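Local coordinates for protein probable ribosomal RNA small subunit methyltransferase (Thermus thermophilus, PDB 3DMH) that transfers a methyl group from S-adenosylmethionine to the N2 atom of a specific guanosine in 16S ribosomal RNA, at residues 201-206 with 268-273; 236-241 with 297-302; 257-262 with 281-286. One frame throughout, in Å; residues are numbered along the deposited sequence.

Interaction 1 (201-206 with 268-273)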
# COMPACT_ATOMS: atom_id res chain seq x y z
N HIS A 201 1.96 12.02 -11.36
CA HIS A 201 3.34 11.65 -11.09
C HIS A 201 3.30 10.54 -10.08
O HIS A 201 2.55 10.62 -9.11
CB HIS A 201 4.10 12.82 -10.48
CG HIS A 201 4.43 13.89 -11.47
ND1 HIS A 201 3.50 14.81 -11.92
CD2 HIS A 201 5.58 14.17 -12.12
CE1 HIS A 201 4.08 15.62 -12.79
NE2 HIS A 201 5.34 15.25 -12.93
N HIS A 202 4.09 9.51 -10.32
CA HIS A 202 4.12 8.41 -9.36
C HIS A 202 5.40 7.61 -9.36
O HIS A 202 6.15 7.54 -10.35
CB HIS A 202 2.90 7.50 -9.54
CG HIS A 202 2.83 6.84 -10.87
ND1 HIS A 202 3.65 5.78 -11.22
CD2 HIS A 202 2.04 7.08 -11.95
CE1 HIS A 202 3.37 5.40 -12.45
NE2 HIS A 202 2.40 6.17 -12.91
N LEU A 203 5.65 7.02 -8.19
CA LEU A 203 6.73 6.08 -7.97
C LEU A 203 6.27 4.67 -8.36
O LEU A 203 5.08 4.46 -8.69
CB LEU A 203 7.16 6.12 -6.50
CG LEU A 203 7.85 7.41 -6.05
CD1 LEU A 203 7.83 7.48 -4.52
CD2 LEU A 203 9.28 7.46 -6.54
N PRO A 204 7.20 3.69 -8.35
CA PRO A 204 6.79 2.33 -8.70
C PRO A 204 5.82 1.73 -7.69
O PRO A 204 5.84 2.08 -6.50
CB PRO A 204 8.10 1.53 -8.67
CG PRO A 204 9.20 2.53 -8.79
CD PRO A 204 8.66 3.78 -8.11
N GLY A 205 4.96 0.84 -8.19
CA GLY A 205 4.15 -0.03 -7.34
C GLY A 205 2.75 0.47 -7.06
O GLY A 205 1.91 -0.24 -6.46
N VAL A 206 2.48 1.72 -7.45
CA VAL A 206 1.17 2.32 -7.20
C VAL A 206 0.08 1.61 -7.99
O VAL A 206 0.36 0.96 -9.03
CB VAL A 206 1.16 3.84 -7.54
CG1 VAL A 206 2.21 4.57 -6.74
CG2 VAL A 206 1.35 4.05 -9.05
N VAL A 268 1.47 7.91 -1.22
CA VAL A 268 1.37 9.23 -0.58
C VAL A 268 2.32 10.22 -1.24
O VAL A 268 1.94 11.35 -1.58
CB VAL A 268 1.71 9.13 0.92
CG1 VAL A 268 1.82 10.52 1.56
CG2 VAL A 268 0.65 8.32 1.63
N LEU A 269 3.57 9.80 -1.44
CA LEU A 269 4.58 10.69 -2.06
C LEU A 269 4.20 11.02 -3.49
O LEU A 269 4.43 12.14 -3.97
CB LEU A 269 5.96 10.05 -2.04
CG LEU A 269 6.52 9.82 -0.62
CD1 LEU A 269 7.78 8.97 -0.66
CD2 LEU A 269 6.80 11.15 0.10
N SER A 270 3.62 10.04 -4.18
CA SER A 270 3.12 10.26 -5.54
C SER A 270 2.03 11.32 -5.60
O SER A 270 2.11 12.24 -6.42
CB SER A 270 2.61 8.95 -6.13
OG SER A 270 3.66 7.99 -6.20
N LEU A 271 1.04 11.19 -4.71
CA LEU A 271 0.00 12.21 -4.61
C LEU A 271 0.59 13.60 -4.32
O LEU A 271 0.17 14.58 -4.92
CB LEU A 271 -1.00 11.83 -3.52
CG LEU A 271 -2.09 12.84 -3.18
CD1 LEU A 271 -2.92 13.21 -4.43
CD2 LEU A 271 -2.99 12.30 -2.07
N GLN A 272 1.55 13.67 -3.40
CA GLN A 272 2.15 14.96 -3.04
C GLN A 272 2.81 15.61 -4.25
O GLN A 272 2.66 16.83 -4.47
CB GLN A 272 3.12 14.79 -1.87
CG GLN A 272 2.38 14.56 -0.55
CD GLN A 272 3.28 14.18 0.61
OE1 GLN A 272 4.43 13.77 0.43
NE2 GLN A 272 2.76 14.30 1.82
N LYS A 273 3.54 14.82 -5.03
CA LYS A 273 4.22 15.36 -6.22
C LYS A 273 3.21 15.80 -7.27
O LYS A 273 3.37 16.86 -7.88
CB LYS A 273 5.22 14.36 -6.83
CG LYS A 273 6.04 14.92 -8.01
CD LYS A 273 7.21 14.03 -8.36
CE LYS A 273 7.94 14.54 -9.61
NZ LYS A 273 9.17 13.72 -9.89
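The imidazole of H201 is met obliquely by the lysine chain of K273, whose CE lies 3.5 Å from H201 CD2. The two side chains cross at about a right angle: K273 CG, anti to its own backbone N (chi1 -176°), lies 3.8 Å from H201 CB, and the extended methylenes beyond it continue toward the ring. The ammonium makes a cation-pi contact with W186. The second imidazole, of H202, leads away from the helix and is held in several ways. Its ND1 donates, within the ring plane, to L203 O at 3.2 Å, reaching that carbonyl from above its plane; NE2 is hydrogen-bonded to G210 N, and the ring of Y244 meets it with the planes at about 30°.

The polar centre of the contact is S270. L203 N donates to S270 OG at 3.0 Å along a nearly straight line (166°), while the hydroxyl is also bonded to A266 O one helical turn back, a pair of bonds that fixes its rotation. H202 CB and V206 CG1 close in round the same oxygen, and L203 CD1 packs on L269 CB at 4.0 Å. Beyond them a type II turn runs from L203 to V206, with G205 at positive phi. The arrangement joins the end of a beta hairpin to helix 265-277, the crossover helix of a beta-alpha-beta unit in a Rossmann-like methyltransferase fold.

Interaction 2 (236-241 with 297-302). With SAM (S-adenosylmethionine), chain D.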
# COMPACT_ATOMS: atom_id res chain seq x y z
N GLN A 236 -15.95 19.69 2.08
CA GLN A 236 -14.90 18.85 2.66
C GLN A 236 -15.04 17.43 2.14
O GLN A 236 -16.08 16.80 2.32
CB GLN A 236 -14.96 18.92 4.18
CG GLN A 236 -14.53 20.28 4.72
CD GLN A 236 -14.85 20.47 6.18
OE1 GLN A 236 -15.70 19.77 6.74
NE2 GLN A 236 -14.18 21.42 6.81
N VAL A 237 -13.99 16.95 1.47
CA VAL A 237 -14.02 15.64 0.81
C VAL A 237 -12.95 14.76 1.44
O VAL A 237 -11.83 15.22 1.69
CB VAL A 237 -13.71 15.78 -0.70
CG1 VAL A 237 -13.53 14.41 -1.37
CG2 VAL A 237 -14.81 16.57 -1.40
N LEU A 238 -13.30 13.50 1.73
CA LEU A 238 -12.33 12.49 2.11
C LEU A 238 -12.24 11.49 0.97
O LEU A 238 -13.27 10.98 0.53
CB LEU A 238 -12.78 11.75 3.37
CG LEU A 238 -11.84 10.65 3.90
CD1 LEU A 238 -10.51 11.22 4.35
CD2 LEU A 238 -12.53 9.99 5.09
N ASP A 239 -11.01 11.23 0.51
CA ASP A 239 -10.75 10.25 -0.55
C ASP A 239 -10.11 9.05 0.15
O ASP A 239 -8.95 9.13 0.59
CB ASP A 239 -9.81 10.85 -1.61
CG ASP A 239 -9.51 9.92 -2.77
OD1 ASP A 239 -9.90 8.74 -2.74
OD2 ASP A 239 -8.85 10.40 -3.70
N LEU A 240 -10.88 7.95 0.28
CA LEU A 240 -10.39 6.75 0.97
C LEU A 240 -9.57 5.91 0.01
O LEU A 240 -10.10 5.31 -0.94
CB LEU A 240 -11.56 5.92 1.52
CG LEU A 240 -12.37 6.51 2.66
CD1 LEU A 240 -13.67 5.76 2.87
CD2 LEU A 240 -11.55 6.49 3.96
N GLY A 241 -8.26 5.83 0.27
CA GLY A 241 -7.36 5.09 -0.59
C GLY A 241 -7.00 5.96 -1.77
O GLY A 241 -7.28 5.60 -2.91
N ALA A 297 -13.20 14.58 13.07
CA ALA A 297 -13.25 15.02 11.68
C ALA A 297 -14.45 14.43 10.94
O ALA A 297 -14.66 13.21 10.98
CB ALA A 297 -11.96 14.69 10.95
N ARG A 298 -15.23 15.29 10.30
CA ARG A 298 -16.36 14.87 9.45
C ARG A 298 -16.30 15.52 8.07
O ARG A 298 -15.56 16.49 7.86
CB ARG A 298 -17.70 15.19 10.12
CG ARG A 298 -17.91 14.59 11.49
CD ARG A 298 -18.08 13.09 11.45
NE ARG A 298 -18.36 12.56 12.78
CZ ARG A 298 -17.43 12.09 13.62
NH1 ARG A 298 -16.14 12.08 13.26
NH2 ARG A 298 -17.79 11.64 14.81
N PHE A 299 -17.07 14.99 7.13
CA PHE A 299 -16.95 15.41 5.74
C PHE A 299 -18.32 15.54 5.10
O PHE A 299 -19.29 14.96 5.59
CB PHE A 299 -16.06 14.43 4.97
CG PHE A 299 -14.67 14.31 5.53
CD1 PHE A 299 -13.65 15.13 5.04
CD2 PHE A 299 -14.39 13.44 6.59
CE1 PHE A 299 -12.37 15.06 5.57
CE2 PHE A 299 -13.11 13.38 7.15
CZ PHE A 299 -12.09 14.18 6.64
N ASP A 300 -18.37 16.31 4.01
CA ASP A 300 -19.57 16.49 3.20
C ASP A 300 -19.67 15.42 2.10
O ASP A 300 -20.78 15.00 1.74
CB ASP A 300 -19.55 17.88 2.55
CG ASP A 300 -19.37 19.00 3.56
OD1 ASP A 300 -20.15 19.05 4.54
OD2 ASP A 300 -18.44 19.83 3.38
N ILE A 301 -18.53 15.01 1.56
CA ILE A 301 -18.49 14.05 0.46
C ILE A 301 -17.36 13.08 0.72
O ILE A 301 -16.25 13.50 1.05
CB ILE A 301 -18.23 14.76 -0.90
CG1 ILE A 301 -19.38 15.72 -1.23
CG2 ILE A 301 -18.09 13.74 -2.03
CD1 ILE A 301 -19.04 16.69 -2.34
N ILE A 302 -17.62 11.79 0.57
CA ILE A 302 -16.57 10.78 0.68
C ILE A 302 -16.58 9.92 -0.57
O ILE A 302 -17.65 9.50 -1.03
CB ILE A 302 -16.73 9.93 1.95
CG1 ILE A 302 -16.59 10.84 3.17
CG2 ILE A 302 -15.68 8.78 1.98
CD1 ILE A 302 -16.63 10.15 4.52
N SAM D . -8.04 6.40 -5.49
CA SAM D . -6.97 5.89 -6.41
C SAM D . -7.53 5.79 -7.81
O SAM D . -8.76 5.89 -7.91
OXT SAM D . -6.77 5.58 -8.77
CB SAM D . -6.48 4.50 -5.99
CG SAM D . -7.55 3.40 -5.94
SD SAM D . -6.81 1.78 -5.54
CE SAM D . -8.06 0.65 -6.21
C5' SAM D . -7.08 1.55 -3.76
C4' SAM D . -6.10 2.34 -2.92
O4' SAM D . -6.38 1.97 -1.57
C3' SAM D . -4.62 2.04 -3.20
O3' SAM D . -3.89 3.23 -3.49
C2' SAM D . -4.15 1.36 -1.91
O2' SAM D . -2.78 1.53 -1.59
C1' SAM D . -5.12 2.00 -0.92
N9 SAM D . -5.18 1.26 0.33
C8 SAM D . -5.02 -0.10 0.55
N7 SAM D . -5.19 -0.36 1.87
C5 SAM D . -5.43 0.85 2.50
C6 SAM D . -5.63 1.22 3.83
N6 SAM D . -5.59 0.31 4.82
N1 SAM D . -5.85 2.55 4.11
C2 SAM D . -5.86 3.50 3.11
N3 SAM D . -5.61 3.17 1.79
C4 SAM D . -5.42 1.86 1.52
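L238 sets its CB over the centre of the F299 ring, 3.7 Å from the centroid and only 7° off the ring normal, a CH-pi contact from which the leucine methyls reach on toward CE2 and CZ. The backbone carbon of Q236 lies at the edge of the same ring. Alongside, L238 and I302 point the same way, side by side, and L240 CD1 touches I302 CG2 at 3.7 Å; V237 and I301 pair on the other face, CG2 of V237 against CB of I301.

Parallel pairing of the backbones sets this register. L238 N donates to I301 O at 3.0 Å. Q236 O is gripped twice, by I301 N and by D300 N (2.9 Å), where the chain turns a corner. D300 also reaches back with its side chain: Q236 N donates to D300 OD2 at 2.8 Å, almost straight (172°), meeting the carboxylate on its anti side. R331 steadies this end from outside, forming a salt bridge with D300 OD1 and a hydrogen bond with Q236 OE1. At the far end of strand 236-240, G241 O accepts from the amino N of S-adenosylmethionine at 2.8 Å; a CB on G241, which has positive phi, would probably collide with the ribose O4'.

The pair lies in the middle of the mixed sheet. Strand 257-262 flanks 236-240 on its other edge, V259 touches both L238 and F299, and helix 317-329 packs through F322 on L240 and through A326 on I302.

Interaction 3 (257-262 with 281-286). With SAM (S-adenosylmethionine), chain D.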
# COMPACT_ATOMS: atom_id res chain seq x y z
N GLU A 257 -12.21 20.97 -0.58
CA GLU A 257 -11.13 20.89 0.41
C GLU A 257 -10.91 19.42 0.75
O GLU A 257 -11.60 18.86 1.59
CB GLU A 257 -11.49 21.72 1.65
CG GLU A 257 -11.93 23.15 1.30
CD GLU A 257 -12.35 24.00 2.49
OE1 GLU A 257 -12.13 23.59 3.65
OE2 GLU A 257 -12.91 25.09 2.26
N VAL A 258 -9.93 18.82 0.07
CA VAL A 258 -9.76 17.36 0.02
C VAL A 258 -8.70 16.86 1.00
O VAL A 258 -7.62 17.46 1.11
CB VAL A 258 -9.39 16.88 -1.40
CG1 VAL A 258 -9.51 15.37 -1.49
CG2 VAL A 258 -10.29 17.52 -2.45
N VAL A 259 -9.06 15.78 1.70
CA VAL A 259 -8.13 15.00 2.51
C VAL A 259 -8.05 13.63 1.87
O VAL A 259 -9.08 12.98 1.70
CB VAL A 259 -8.63 14.82 3.94
CG1 VAL A 259 -7.66 13.93 4.74
CG2 VAL A 259 -8.78 16.17 4.63
N GLY A 260 -6.85 13.21 1.47
CA GLY A 260 -6.63 11.86 0.94
C GLY A 260 -5.98 11.05 2.04
O GLY A 260 -5.07 11.54 2.70
N VAL A 261 -6.50 9.84 2.27
CA VAL A 261 -5.85 8.88 3.17
C VAL A 261 -5.39 7.70 2.35
O VAL A 261 -6.10 7.22 1.47
CB VAL A 261 -6.73 8.42 4.36
CG1 VAL A 261 -6.94 9.59 5.34
CG2 VAL A 261 -8.09 7.83 3.94
N GLU A 262 -4.16 7.27 2.62
CA GLU A 262 -3.51 6.26 1.79
C GLU A 262 -2.50 5.49 2.65
O GLU A 262 -1.67 6.13 3.33
CB GLU A 262 -2.82 6.96 0.61
CG GLU A 262 -1.89 6.09 -0.22
CD GLU A 262 -2.59 4.85 -0.77
OE1 GLU A 262 -3.58 5.01 -1.52
OE2 GLU A 262 -2.12 3.75 -0.45
N LYS A 281 -3.89 22.13 -4.03
CA LYS A 281 -3.67 21.88 -2.60
C LYS A 281 -4.64 20.85 -2.05
O LYS A 281 -5.85 20.92 -2.28
CB LYS A 281 -3.80 23.19 -1.78
CG LYS A 281 -2.60 24.15 -1.85
CD LYS A 281 -2.60 24.96 -3.15
CE LYS A 281 -1.34 25.79 -3.29
NZ LYS A 281 -1.10 26.12 -4.72
N ALA A 282 -4.09 19.89 -1.32
CA ALA A 282 -4.87 18.89 -0.58
C ALA A 282 -3.99 18.27 0.49
O ALA A 282 -2.75 18.35 0.42
CB ALA A 282 -5.41 17.80 -1.53
N GLN A 283 -4.61 17.66 1.49
CA GLN A 283 -3.87 16.96 2.52
C GLN A 283 -3.68 15.54 2.04
O GLN A 283 -4.65 14.88 1.69
CB GLN A 283 -4.63 16.96 3.83
CG GLN A 283 -4.81 18.36 4.40
CD GLN A 283 -5.47 18.34 5.75
OE1 GLN A 283 -4.90 17.85 6.73
NE2 GLN A 283 -6.68 18.86 5.82
N ALA A 284 -2.43 15.13 1.98
CA ALA A 284 -2.09 13.80 1.49
C ALA A 284 -1.54 13.02 2.68
O ALA A 284 -0.35 13.09 2.97
CB ALA A 284 -1.04 13.90 0.39
N LEU A 285 -2.42 12.27 3.34
CA LEU A 285 -2.05 11.66 4.61
C LEU A 285 -1.68 10.22 4.43
O LEU A 285 -2.35 9.47 3.73
CB LEU A 285 -3.19 11.75 5.62
CG LEU A 285 -3.75 13.16 5.83
CD1 LEU A 285 -4.82 13.08 6.88
CD2 LEU A 285 -2.65 14.09 6.25
N HIS A 286 -0.60 9.85 5.10
CA HIS A 286 -0.18 8.46 5.19
C HIS A 286 -0.93 7.88 6.38
O HIS A 286 -0.65 8.21 7.53
CB HIS A 286 1.34 8.40 5.37
CG HIS A 286 1.90 7.02 5.24
ND1 HIS A 286 3.11 6.63 5.80
CD2 HIS A 286 1.42 5.93 4.59
CE1 HIS A 286 3.33 5.36 5.50
NE2 HIS A 286 2.32 4.91 4.78
N SAM D . -8.04 6.40 -5.49
CA SAM D . -6.97 5.89 -6.41
C SAM D . -7.53 5.79 -7.81
O SAM D . -8.76 5.89 -7.91
OXT SAM D . -6.77 5.58 -8.77
CB SAM D . -6.48 4.50 -5.99
CG SAM D . -7.55 3.40 -5.94
SD SAM D . -6.81 1.78 -5.54
CE SAM D . -8.06 0.65 -6.21
C5' SAM D . -7.08 1.55 -3.76
C4' SAM D . -6.10 2.34 -2.92
O4' SAM D . -6.38 1.97 -1.57
C3' SAM D . -4.62 2.04 -3.20
O3' SAM D . -3.89 3.23 -3.49
C2' SAM D . -4.15 1.36 -1.91
O2' SAM D . -2.78 1.53 -1.59
C1' SAM D . -5.12 2.00 -0.92
N9 SAM D . -5.18 1.26 0.33
C8 SAM D . -5.02 -0.10 0.55
N7 SAM D . -5.19 -0.36 1.87
C5 SAM D . -5.43 0.85 2.50
C6 SAM D . -5.63 1.22 3.83
N6 SAM D . -5.59 0.31 4.82
N1 SAM D . -5.85 2.55 4.11
C2 SAM D . -5.86 3.50 3.11
N3 SAM D . -5.61 3.17 1.79
C4 SAM D . -5.42 1.86 1.52
O HOH W 1 -7.53 19.81 2.66
O HOH W 2 -8.31 20.29 -1.69
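V259 and L285 pack CG1 against CD1 at 3.7 Å across two neighbouring parallel strands, the pair joined by helix 265-277 in a beta-alpha-beta crossover of the Rossmann-like methyltransferase fold. At the C-terminal end of strand 257-262 the side chain of E262 holds the ribose of the cofactor. Its CB lies 4.0 Å from L285 O. CG stands anti to the backbone N (chi1 170°), and the bend at chi2 (56°) swings CD away from strand 283-286, toward the ribose. There the carboxylate divides its work: OE1 accepts from O3' of S-adenosylmethionine at 2.7 Å and OE2 from O2' at 2.6 Å, a two-pronged grip on the ribose diol familiar from the acidic residue at the end of the second strand in class I methyltransferases. Each oxygen has a further partner, G243 N at OE1 and D264 N at OE2, and these amides help to hold the carboxylate in place. An alanine here would probably leave both ribose hydroxyls, and the amides of G243 and D264, without their acceptor.

The strands themselves are held by a regular parallel ladder. G260 N donates to Q283 O at 2.8 Å, flanked by Q283 N to V258 O and L285 N to G260 O; the last rung, E262 N to L285 O, is weak. At the N-terminal end of the pair, one water bridges V258 N and K281 O, and V259 CG2 lies 3.6 Å from Q283 NE2. At the other end H286 is turned so that NE2 bonds with D263 O and T74 O, while CD2, at the ring edge, sits 3.3 Å from E262 O.

Overall arrangement
Interactions 2 and 3 belong to one sheet, where strands 236-240 and 257-262 are neighbours, joined by a probable hydrogen bond from V259 N to V237 O. Interaction 2 is the buried one, apolar apart from its backbone bonds and the charged corner at its start; interaction 3 lies at one edge strand of the sheet, partly open, with waters at the start of its ladder. Both hold S-adenosylmethionine, one by a backbone carbonyl, the other by a carboxylate. Interaction 1, also partly buried, binds no cofactor atom and relies on a serine hydroxyl and a lysine chain instead of strand pairing. Its helix is the crossover of interaction 3, L271 CD2 meeting A284 CB at 3.5 Å.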